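Beta-ketoacyl-[acyl-carrier-protein] synthase FabY (Pseudomonas aeruginosa, PDB 4CW4) condenses acetyl-CoA with malonyl-ACP to give acetoacetyl-ACP, the primer of bacterial fatty acid synthesis, and also accepts butyryl-CoA and hexanoyl-CoA. Local coordinates at residues A[605-616]-A[619-628]. Residues are numbered along the deposited sequence; the frame is centred on the assembly and turned at random.
Sequences IDEHAIEVSAEQ and VPGFSQPLVY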
loop_
_atom_site.group_PDB
_atom_site.type_symbol
_atom_site.label_atom_id
_atom_site.label_comp_id
_atom_site.label_asym_id
_atom_site.label_seq_id
_atom_site.Cartn_x
_atom_site.Cartn_y
_atom_site.Cartn_z
ATOM N N ILE A 605 -5.147 16.556 20.656
ATOM C CA ILE A 605 -4.086 17.491 20.991
ATOM C C ILE A 605 -4.483 18.912 20.581
ATOM O O ILE A 605 -4.897 19.145 19.450
ATOM C CB ILE A 605 -2.783 17.112 20.280
ATOM C CG1 ILE A 605 -2.192 15.840 20.908
ATOM C CG2 ILE A 605 -1.782 18.262 20.358
ATOM C CD1 ILE A 605 -1.169 15.148 20.041
ATOM N N ASP A 606 -4.355 19.852 21.505
ATOM C CA ASP A 606 -4.493 21.263 21.182
ATOM C C ASP A 606 -3.211 21.725 20.506
ATOM O O ASP A 606 -2.190 21.913 21.155
ATOM C CB ASP A 606 -4.759 22.066 22.455
ATOM C CG ASP A 606 -4.719 23.576 22.227
ATOM O OD1 ASP A 606 -4.747 24.028 21.069
ATOM O OD2 ASP A 606 -4.682 24.317 23.227
ATOM N N GLU A 607 -3.265 21.919 19.198
ATOM C CA GLU A 607 -2.059 22.193 18.422
ATOM C C GLU A 607 -1.409 23.512 18.831
ATOM O O GLU A 607 -0.195 23.676 18.711
ATOM C CB GLU A 607 -2.389 22.138 16.926
ATOM C CG GLU A 607 -3.107 20.803 16.583
ATOM C CD GLU A 607 -3.507 20.609 15.125
ATOM O OE1 GLU A 607 -2.635 20.647 14.235
ATOM O OE2 GLU A 607 -4.701 20.340 14.888
ATOM N N HIS A 608 -2.197 24.447 19.353
ATOM C CA HIS A 608 -1.633 25.727 19.746
ATOM C C HIS A 608 -0.771 25.593 21.008
ATOM O O HIS A 608 0.036 26.471 21.287
ATOM C CB HIS A 608 -2.740 26.784 19.876
ATOM C CG HIS A 608 -3.499 27.006 18.600
ATOM N ND1 HIS A 608 -4.755 26.481 18.375
ATOM C CD2 HIS A 608 -3.156 27.656 17.462
ATOM C CE1 HIS A 608 -5.162 26.822 17.163
ATOM N NE2 HIS A 608 -4.212 27.541 16.590
ATOM N N ALA A 609 -0.899 24.475 21.723
ATOM C CA ALA A 609 -0.099 24.203 22.921
ATOM C C ALA A 609 1.139 23.347 22.642
ATOM O O ALA A 609 1.881 23.013 23.560
ATOM C CB ALA A 609 -0.935 23.540 23.993
ATOM N N ILE A 610 1.344 22.966 21.390
ATOM C CA ILE A 610 2.595 22.342 21.000
ATOM C C ILE A 610 3.657 23.423 21.131
ATOM O O ILE A 610 3.448 24.565 20.703
ATOM C CB ILE A 610 2.540 21.779 19.559
ATOM C CG1 ILE A 610 1.530 20.628 19.487
ATOM C CG2 ILE A 610 3.915 21.293 19.120
ATOM C CD1 ILE A 610 1.215 20.133 18.086
ATOM N N GLU A 611 4.778 23.080 21.753
ATOM C CA GLU A 611 5.898 24.005 21.897
ATOM C C GLU A 611 7.061 23.507 21.073
ATOM O O GLU A 611 7.483 22.370 21.242
ATOM C CB GLU A 611 6.313 24.083 23.365
ATOM C CG GLU A 611 5.204 24.558 24.284
ATOM C CD GLU A 611 5.568 24.409 25.741
ATOM O OE1 GLU A 611 6.599 24.988 26.142
ATOM O OE2 GLU A 611 4.827 23.719 26.482
ATOM N N VAL A 612 7.563 24.354 20.180
ATOM C CA VAL A 612 8.693 24.009 19.341
ATOM C C VAL A 612 9.865 24.904 19.700
ATOM O O VAL A 612 9.729 26.116 19.702
ATOM C CB VAL A 612 8.370 24.188 17.837
ATOM C CG1 VAL A 612 9.571 23.792 17.006
ATOM C CG2 VAL A 612 7.145 23.367 17.439
ATOM N N SER A 613 11.010 24.295 20.001
ATOM C CA SER A 613 12.262 25.026 20.103
ATOM C C SER A 613 13.327 24.406 19.203
ATOM O O SER A 613 13.084 23.431 18.504
ATOM C CB SER A 613 12.776 25.052 21.555
ATOM O OG SER A 613 13.331 23.797 21.937
ATOM N N ALA A 614 14.519 24.982 19.230
ATOM C CA ALA A 614 15.638 24.449 18.466
ATOM C C ALA A 614 16.229 23.191 19.105
ATOM O O ALA A 614 17.084 22.544 18.505
ATOM C CB ALA A 614 16.726 25.512 18.297
ATOM N N GLU A 615 15.769 22.847 20.309
ATOM C CA GLU A 615 16.243 21.653 21.018
ATOM C C GLU A 615 15.219 20.525 21.139
ATOM O O GLU A 615 15.604 19.357 21.228
ATOM C CB GLU A 615 16.709 22.013 22.434
ATOM C CG GLU A 615 17.936 22.912 22.471
ATOM C CD GLU A 615 17.620 24.357 22.138
ATOM O OE1 GLU A 615 16.618 24.891 22.677
ATOM O OE2 GLU A 615 18.367 24.958 21.332
ATOM N N GLN A 616 13.927 20.851 21.191
ATOM C CA GLN A 616 12.917 19.823 21.460
ATOM C C GLN A 616 11.519 20.334 21.113
ATOM O O GLN A 616 11.311 21.542 20.907
ATOM C CB GLN A 616 12.976 19.378 22.933
ATOM C CG GLN A 616 12.601 20.462 23.930
ATOM C CD GLN A 616 12.677 19.980 25.366
ATOM O OE1 GLN A 616 13.581 19.238 25.734
ATOM N NE2 GLN A 616 11.716 20.390 26.179
ATOM N N VAL A 619 4.769 18.035 23.315
ATOM C CA VAL A 619 3.470 17.683 22.765
ATOM C C VAL A 619 2.452 17.518 23.893
ATOM O O VAL A 619 2.664 16.723 24.813
ATOM C CB VAL A 619 3.555 16.363 21.969
ATOM C CG1 VAL A 619 2.225 16.054 21.308
ATOM C CG2 VAL A 619 4.675 16.434 20.923
ATOM N N PRO A 620 1.344 18.276 23.837
ATOM C CA PRO A 620 0.302 18.096 24.854
ATOM C C PRO A 620 -0.088 16.627 25.047
ATOM O O PRO A 620 -0.224 15.877 24.077
ATOM C CB PRO A 620 -0.868 18.893 24.286
ATOM C CG PRO A 620 -0.244 19.953 23.487
ATOM C CD PRO A 620 0.997 19.347 22.884
ATOM N N GLY A 621 -0.212 16.206 26.299
ATOM C CA GLY A 621 -0.609 14.846 26.594
ATOM C C GLY A 621 0.527 13.835 26.698
ATOM O O GLY A 621 0.305 12.710 27.128
ATOM N N PHE A 622 1.733 14.220 26.290
ATOM C CA PHE A 622 2.894 13.334 26.377
ATOM C C PHE A 622 3.847 13.869 27.423
ATOM O O PHE A 622 4.302 15.002 27.312
ATOM C CB PHE A 622 3.608 13.251 25.029
ATOM C CG PHE A 622 2.863 12.452 24.006
ATOM C CD1 PHE A 622 1.885 13.048 23.220
ATOM C CD2 PHE A 622 3.124 11.101 23.836
ATOM C CE1 PHE A 622 1.193 12.318 22.289
ATOM C CE2 PHE A 622 2.433 10.362 22.896
ATOM C CZ PHE A 622 1.462 10.974 22.120
ATOM N N SER A 623 4.163 13.058 28.430
ATOM C CA SER A 623 5.000 13.535 29.531
ATOM C C SER A 623 6.435 13.778 29.059
ATOM O O SER A 623 7.107 14.689 29.539
ATOM C CB SER A 623 4.950 12.583 30.740
ATOM O OG SER A 623 5.366 11.269 30.419
ATOM N N GLN A 624 6.883 12.992 28.089
ATOM C CA GLN A 624 8.257 13.070 27.614
ATOM C C GLN A 624 8.405 14.035 26.449
ATOM O O GLN A 624 7.686 13.916 25.458
ATOM C CB GLN A 624 8.725 11.685 27.172
ATOM C CG GLN A 624 8.525 10.588 28.239
ATOM C CD GLN A 624 9.784 10.262 28.977
ATOM O OE1 GLN A 624 10.283 9.132 28.924
ATOM N NE2 GLN A 624 10.350 11.267 29.631
ATOM N N PRO A 625 9.317 15.007 26.567
ATOM C CA PRO A 625 9.582 15.835 25.388
ATOM C C PRO A 625 10.213 15.063 24.243
ATOM O O PRO A 625 10.897 14.067 24.464
ATOM C CB PRO A 625 10.568 16.883 25.908
ATOM C CG PRO A 625 11.134 16.286 27.140
ATOM C CD PRO A 625 10.056 15.479 27.744
ATOM N N LEU A 626 9.974 15.524 23.019
ATOM C CA LEU A 626 10.608 14.948 21.846
ATOM C C LEU A 626 11.902 15.731 21.663
ATOM O O LEU A 626 11.873 16.878 21.219
ATOM C CB LEU A 626 9.694 15.093 20.621
ATOM C CG LEU A 626 10.074 14.341 19.349
ATOM C CD1 LEU A 626 8.943 14.442 18.335
ATOM C CD2 LEU A 626 11.361 14.847 18.738
ATOM N N VAL A 627 13.028 15.128 22.038
ATOM C CA VAL A 627 14.330 15.786 21.924
ATOM C C VAL A 627 14.961 15.344 20.623
ATOM O O VAL A 627 15.046 14.155 20.377
ATOM C CB VAL A 627 15.241 15.400 23.101
ATOM C CG1 VAL A 627 16.559 16.164 23.045
ATOM C CG2 VAL A 627 14.516 15.631 24.417
ATOM N N TYR A 628 15.396 16.291 19.795
ATOM C CA TYR A 628 15.963 15.958 18.494
ATOM C C TYR A 628 17.206 15.111 18.699
ATOM O O TYR A 628 18.037 15.415 19.561
ATOM C CB TYR A 628 16.339 17.223 17.724
ATOM C CG TYR A 628 15.226 18.250 17.603
ATOM C CD1 TYR A 628 13.960 17.894 17.171
ATOM C CD2 TYR A 628 15.450 19.576 17.929
ATOM C CE1 TYR A 628 12.953 18.820 17.062
ATOM C CE2 TYR A 628 14.449 20.510 17.833
ATOM C CZ TYR A 628 13.193 20.127 17.399
ATOM O OH TYR A 628 12.190 21.064 17.295
#
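Tyr628 and Ser613 meet at one end of a small antiparallel three-stranded sheet, a beta meander of strands 611-612, 616-618 and 626-627. The phenol OH of Tyr628 donates to Ser613 O at 2.8 Å. The hydroxyl meets the carbonyl oxygen almost head-on, with a C=O...donor angle of 169°. Ser613 O lies in the plane of the ring, at its edge. Gln616 CA sits over one ring face, offset toward the rim. Tyr628 CG stands opposite the carbonyl carbon (chi1 -52°), which turns the ring toward the 613-616 turn. A weak backbone hydrogen bond from Tyr628 N to Glu615 O, 3.4 Å, lies beside it. Gln616 and Val627 form an antiparallel non-hydrogen-bonded pair, and their side chains share one sheet face. The extended Gln616 side chain lays its amide near the Pro625 ring, with NE2 3.7 Å from Pro625 CB.

At the other end, Pro620 packs against the inside of the 605-610 bend. Its CG meets Ala609 CB at 3.7 Å, and its CD meets Ile610 CG1. Ile605 crosses the proline at about a right angle; its CD1 reaches on to Val619 CG1 and to the edge of the Phe622 ring. Pro620 and Gly621 are the central residues of a type II turn from Val619 to Phe622, closed by a hydrogen bond from Phe622 N to Val619 O, and Ile605 and Phe622 both also touch Val276.

The sheet lies at the surface, away from the active site, but it takes part in the dimer interface. Arg456 NH2 of the second subunit donates a hydrogen bond to Ile610 O, and Ala415 of that subunit packs on Tyr628. Within the turn, Ser613 OG accepts from two backbone amides, Glu615 N and Gln616 N, each at 3.1 Å; the first bond makes an ST turn.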